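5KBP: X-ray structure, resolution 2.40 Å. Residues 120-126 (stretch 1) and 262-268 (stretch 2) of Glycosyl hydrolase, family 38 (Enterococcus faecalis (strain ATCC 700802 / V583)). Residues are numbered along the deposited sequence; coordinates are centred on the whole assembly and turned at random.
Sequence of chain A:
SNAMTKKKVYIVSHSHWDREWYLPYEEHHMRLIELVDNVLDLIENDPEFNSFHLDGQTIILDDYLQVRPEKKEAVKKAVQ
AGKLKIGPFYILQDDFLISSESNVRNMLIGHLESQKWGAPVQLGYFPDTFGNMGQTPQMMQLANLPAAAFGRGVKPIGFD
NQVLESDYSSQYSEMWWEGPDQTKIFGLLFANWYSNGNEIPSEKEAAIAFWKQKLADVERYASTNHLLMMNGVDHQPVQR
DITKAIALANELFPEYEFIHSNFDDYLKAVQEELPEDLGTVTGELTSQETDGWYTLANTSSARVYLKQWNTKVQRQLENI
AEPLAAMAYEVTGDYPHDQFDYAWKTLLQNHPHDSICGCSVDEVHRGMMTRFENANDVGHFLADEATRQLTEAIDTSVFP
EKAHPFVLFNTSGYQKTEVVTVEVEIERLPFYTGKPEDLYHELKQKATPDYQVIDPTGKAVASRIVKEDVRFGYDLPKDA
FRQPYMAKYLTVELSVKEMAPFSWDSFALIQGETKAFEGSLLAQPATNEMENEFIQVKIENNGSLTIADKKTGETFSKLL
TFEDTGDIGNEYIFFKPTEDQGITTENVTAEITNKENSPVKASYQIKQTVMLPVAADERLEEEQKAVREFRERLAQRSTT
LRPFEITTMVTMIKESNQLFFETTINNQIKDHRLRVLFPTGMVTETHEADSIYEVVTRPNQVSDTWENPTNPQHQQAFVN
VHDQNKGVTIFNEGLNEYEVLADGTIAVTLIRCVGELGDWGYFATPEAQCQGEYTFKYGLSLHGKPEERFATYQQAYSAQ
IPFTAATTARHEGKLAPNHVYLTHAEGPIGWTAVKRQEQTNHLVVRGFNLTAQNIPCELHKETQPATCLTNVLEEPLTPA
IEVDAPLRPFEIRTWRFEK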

ATOM      1  N   PRO A 120     -23.433  19.741   6.192  1.00 49.20           N
ATOM      2  CA  PRO A 120     -22.606  20.009   5.014  1.00 46.30           C
ATOM      3  C   PRO A 120     -22.949  21.325   4.336  1.00 46.68           C
ATOM      4  O   PRO A 120     -24.061  21.848   4.439  1.00 45.76           O
ATOM      5  CB  PRO A 120     -22.945  18.829   4.093  1.00 47.45           C
ATOM      6  CG  PRO A 120     -24.376  18.537   4.412  1.00 44.70           C
ATOM      7  CD  PRO A 120     -24.553  18.832   5.886  1.00 50.23           C
ATOM      8  N   VAL A 121     -21.955  21.863   3.631  1.00 46.12           N
ATOM      9  CA  VAL A 121     -22.211  22.948   2.692  1.00 43.03           C
ATOM     10  C   VAL A 121     -23.056  22.392   1.556  1.00 45.69           C
ATOM     11  O   VAL A 121     -22.651  21.449   0.866  1.00 50.58           O
ATOM     12  CB  VAL A 121     -20.901  23.551   2.172  1.00 40.55           C
ATOM     13  CG1 VAL A 121     -21.180  24.542   1.053  1.00 35.10           C
ATOM     14  CG2 VAL A 121     -20.152  24.222   3.302  1.00 42.91           C
ATOM     15  N   GLN A 122     -24.243  22.963   1.362  1.00 46.50           N
ATOM     16  CA  GLN A 122     -25.199  22.432   0.393  1.00 50.97           C
ATOM     17  C   GLN A 122     -24.890  22.951  -1.012  1.00 46.14           C
ATOM     18  O   GLN A 122     -25.684  23.638  -1.654  1.00 54.93           O
ATOM     19  CB  GLN A 122     -26.622  22.768   0.821  1.00 57.84           C
ATOM     20  CG  GLN A 122     -27.025  22.128   2.143  1.00 64.14           C
ATOM     21  CD  GLN A 122     -28.486  22.345   2.480  1.00 76.16           C
ATOM     22  OE1 GLN A 122     -29.320  21.465   2.269  1.00 85.28           O
ATOM     23  NE2 GLN A 122     -28.803  23.519   3.013  1.00 77.39           N
ATOM     24  N   LEU A 123     -23.701  22.589  -1.491  1.00 43.97           N
ATOM     25  CA  LEU A 123     -23.228  23.002  -2.807  1.00 48.81           C
ATOM     26  C   LEU A 123     -22.438  21.864  -3.429  1.00 50.23           C
ATOM     27  O   LEU A 123     -21.470  21.383  -2.834  1.00 45.35           O
ATOM     28  CB  LEU A 123     -22.360  24.261  -2.712  1.00 45.56           C
ATOM     29  CG  LEU A 123     -21.653  24.681  -4.000  1.00 48.06           C
ATOM     30  CD1 LEU A 123     -22.658  25.176  -5.031  1.00 44.92           C
ATOM     31  CD2 LEU A 123     -20.595  25.736  -3.715  1.00 43.82           C
ATOM     32  N   GLY A 124     -22.846  21.437  -4.622  1.00 50.27           N
ATOM     33  CA  GLY A 124     -22.037  20.515  -5.395  1.00 45.84           C
ATOM     34  C   GLY A 124     -20.723  21.164  -5.776  1.00 43.32           C
ATOM     35  O   GLY A 124     -20.711  22.234  -6.389  1.00 50.59           O
ATOM     36  N   TYR A 125     -19.609  20.540  -5.413  1.00 48.37           N
ATOM     37  CA  TYR A 125     -18.286  21.147  -5.547  1.00 46.61           C
ATOM     38  C   TYR A 125     -17.490  20.358  -6.583  1.00 47.53           C
ATOM     39  O   TYR A 125     -16.985  19.270  -6.294  1.00 49.23           O
ATOM     40  CB  TYR A 125     -17.582  21.181  -4.193  1.00 47.65           C
ATOM     41  CG  TYR A 125     -16.511  22.242  -4.061  1.00 41.53           C
ATOM     42  CD1 TYR A 125     -16.826  23.590  -4.157  1.00 49.15           C
ATOM     43  CD2 TYR A 125     -15.190  21.895  -3.810  1.00 38.89           C
ATOM     44  CE1 TYR A 125     -15.849  24.565  -4.028  1.00 43.10           C
ATOM     45  CE2 TYR A 125     -14.208  22.860  -3.678  1.00 40.27           C
ATOM     46  CZ  TYR A 125     -14.543  24.193  -3.787  1.00 44.34           C
ATOM     47  OH  TYR A 125     -13.569  25.155  -3.656  1.00 43.51           O
ATOM     48  N   PHE A 126     -17.378  20.913  -7.790  1.00 51.42           N
ATOM     49  CA  PHE A 126     -16.592  20.316  -8.872  1.00 55.26           C
ATOM     50  C   PHE A 126     -15.614  21.344  -9.432  1.00 64.22           C
ATOM     51  O   PHE A 126     -15.659  21.680 -10.619  1.00 69.79           O
ATOM     52  CB  PHE A 126     -17.505  19.786  -9.977  1.00 46.90           C
ATOM     53  CG  PHE A 126     -18.569  18.847  -9.492  1.00 52.30           C
ATOM     54  CD1 PHE A 126     -18.317  17.490  -9.385  1.00 52.40           C
ATOM     55  CD2 PHE A 126     -19.827  19.319  -9.154  1.00 47.07           C
ATOM     56  CE1 PHE A 126     -19.292  16.623  -8.945  1.00 55.74           C
ATOM     57  CE2 PHE A 126     -20.809  18.454  -8.712  1.00 50.28           C
ATOM     58  CZ  PHE A 126     -20.540  17.105  -8.608  1.00 52.36           C
ATOM     59  N   ASN A 262     -18.776  33.051   2.705  1.00 45.13           N
ATOM     60  CA  ASN A 262     -18.792  31.609   2.502  1.00 45.02           C
ATOM     61  C   ASN A 262     -19.836  31.290   1.442  1.00 47.89           C
ATOM     62  O   ASN A 262     -20.653  32.136   1.073  1.00 53.60           O
ATOM     63  CB  ASN A 262     -19.083  30.866   3.810  1.00 39.33           C
ATOM     64  CG  ASN A 262     -20.308  31.402   4.523  1.00 44.38           C
ATOM     65  OD1 ASN A 262     -21.439  31.076   4.164  1.00 55.08           O
ATOM     66  ND2 ASN A 262     -20.089  32.226   5.542  1.00 42.70           N
ATOM     67  N   PHE A 263     -19.802  30.046   0.960  1.00 44.93           N
ATOM     68  CA  PHE A 263     -20.681  29.658  -0.138  1.00 46.07           C
ATOM     69  C   PHE A 263     -22.151  29.675   0.263  1.00 53.20           C
ATOM     70  O   PHE A 263     -23.012  29.963  -0.576  1.00 64.80           O
ATOM     71  CB  PHE A 263     -20.289  28.280  -0.664  1.00 50.37           C
ATOM     72  CG  PHE A 263     -19.162  28.311  -1.649  1.00 52.87           C
ATOM     73  CD1 PHE A 263     -19.322  28.937  -2.873  1.00 44.76           C
ATOM     74  CD2 PHE A 263     -17.947  27.714  -1.358  1.00 53.38           C
ATOM     75  CE1 PHE A 263     -18.292  28.971  -3.789  1.00 42.33           C
ATOM     76  CE2 PHE A 263     -16.912  27.743  -2.270  1.00 43.41           C
ATOM     77  CZ  PHE A 263     -17.085  28.373  -3.486  1.00 46.45           C
ATOM     78  N   ASP A 264     -22.461  29.375   1.525  1.00 49.31           N
ATOM     79  CA  ASP A 264     -23.853  29.397   1.968  1.00 48.48           C
ATOM     80  C   ASP A 264     -24.436  30.803   1.885  1.00 54.64           C
ATOM     81  O   ASP A 264     -25.554  30.996   1.395  1.00 54.66           O
ATOM     82  CB  ASP A 264     -23.958  28.854   3.391  1.00 57.81           C
ATOM     83  CG  ASP A 264     -23.646  27.376   3.473  1.00 71.44           C
ATOM     84  OD1 ASP A 264     -24.102  26.625   2.585  1.00 69.74           O
ATOM     85  OD2 ASP A 264     -22.941  26.968   4.419  1.00 78.07           O
ATOM     86  N   ASP A 265     -23.688  31.800   2.364  1.00 51.77           N
ATOM     87  CA  ASP A 265     -24.177  33.175   2.331  1.00 55.91           C
ATOM     88  C   ASP A 265     -24.199  33.729   0.911  1.00 47.24           C
ATOM     89  O   ASP A 265     -25.132  34.450   0.538  1.00 53.31           O
ATOM     90  CB  ASP A 265     -23.319  34.061   3.234  1.00 56.22           C
ATOM     91  CG  ASP A 265     -23.537  33.775   4.706  1.00 60.17           C
ATOM     92  OD1 ASP A 265     -24.569  33.158   5.044  1.00 59.64           O
ATOM     93  OD2 ASP A 265     -22.680  34.171   5.525  1.00 63.56           O
ATOM     94  N   TYR A 266     -23.185  33.410   0.104  1.00 42.74           N
ATOM     95  CA  TYR A 266     -23.146  33.915  -1.266  1.00 46.76           C
ATOM     96  C   TYR A 266     -24.296  33.353  -2.094  1.00 52.30           C
ATOM     97  O   TYR A 266     -24.980  34.094  -2.809  1.00 48.86           O
ATOM     98  CB  TYR A 266     -21.804  33.583  -1.919  1.00 43.03           C
ATOM     99  CG  TYR A 266     -21.715  34.030  -3.363  1.00 50.25           C
ATOM    100  CD1 TYR A 266     -21.599  35.375  -3.686  1.00 53.28           C
ATOM    101  CD2 TYR A 266     -21.751  33.109  -4.403  1.00 44.07           C
ATOM    102  CE1 TYR A 266     -21.520  35.793  -5.004  1.00 53.57           C
ATOM    103  CE2 TYR A 266     -21.671  33.518  -5.725  1.00 48.43           C
ATOM    104  CZ  TYR A 266     -21.556  34.861  -6.018  1.00 56.75           C
ATOM    105  OH  TYR A 266     -21.476  35.277  -7.330  1.00 59.19           O
ATOM    106  N   LEU A 267     -24.522  32.038  -2.008  1.00 51.73           N
ATOM    107  CA  LEU A 267     -25.577  31.406  -2.797  1.00 50.26           C
ATOM    108  C   LEU A 267     -26.946  31.989  -2.468  1.00 58.32           C
ATOM    109  O   LEU A 267     -27.776  32.184  -3.364  1.00 62.06           O
ATOM    110  CB  LEU A 267     -25.571  29.894  -2.565  1.00 49.97           C
ATOM    111  CG  LEU A 267     -24.477  29.099  -3.281  1.00 53.23           C
ATOM    112  CD1 LEU A 267     -24.450  27.661  -2.792  1.00 55.93           C
ATOM    113  CD2 LEU A 267     -24.687  29.154  -4.785  1.00 55.85           C
ATOM    114  N   LYS A 268     -27.202  32.269  -1.188  1.00 58.35           N
ATOM    115  CA  LYS A 268     -28.477  32.865  -0.807  1.00 56.37           C
ATOM    116  C   LYS A 268     -28.631  34.262  -1.397  1.00 62.83           C
ATOM    117  O   LYS A 268     -29.726  34.651  -1.817  1.00 73.60           O
ATOM    118  CB  LYS A 268     -28.598  32.908   0.716  1.00 46.51           C
ATOM    119  CG  LYS A 268     -29.836  33.630   1.225  1.00 57.07           C
ATOM    120  CD  LYS A 268     -29.715  33.945   2.708  1.00 70.02           C
ATOM    121  CE  LYS A 268     -30.814  34.887   3.171  1.00 81.67           C
ATOM    122  NZ  LYS A 268     -30.538  35.429   4.530  1.00 90.26           N
TER

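Phe-263 lies at the heart of this contact. Its CA-to-CB bond points toward the other stretch, and its ring meets two side chains there. Leu-123 CD2 sits over one face of the ring, 3.8 Å from the Phe-263 ring centroid, in a CH-pi contact. The closest atoms are Leu-123 CD2 and Phe-263 CD1, 3.5 Å apart. Tyr-125 starts out sideways, but its ring end comes nearer. Tyr-125 CE1 reaches Phe-263 CE2 at 3.8 Å, with the two ring planes oblique at 68°.

One helical turn on, Leu-267 extends the apolar patch. Its CD1 packs 3.8 Å from Leu-123 CD1, so Leu-123 touches both helix residues. The helical bond from Leu-267 N to Phe-263 O, 2.9 Å, ties these two together. Val-121 adds a looser contact, CG1 to Phe-263 CB at 4.2 Å.

The backbones come closest at Val-121 and Asp-264, whose CA atoms are 6.7 Å apart. Here the contact turns polar. Asp-264 OD1 lies 3.9 Å from both Val-121 CG1 and Gln-122 N. No hydrogen bond crosses between the stretches, so side-chain packing dominates.

The helix start is capped within its own stretch. Asn-262 OD1 accepts from Asp-265 N at 3.0 Å, satisfying an amide that the first turn leaves free.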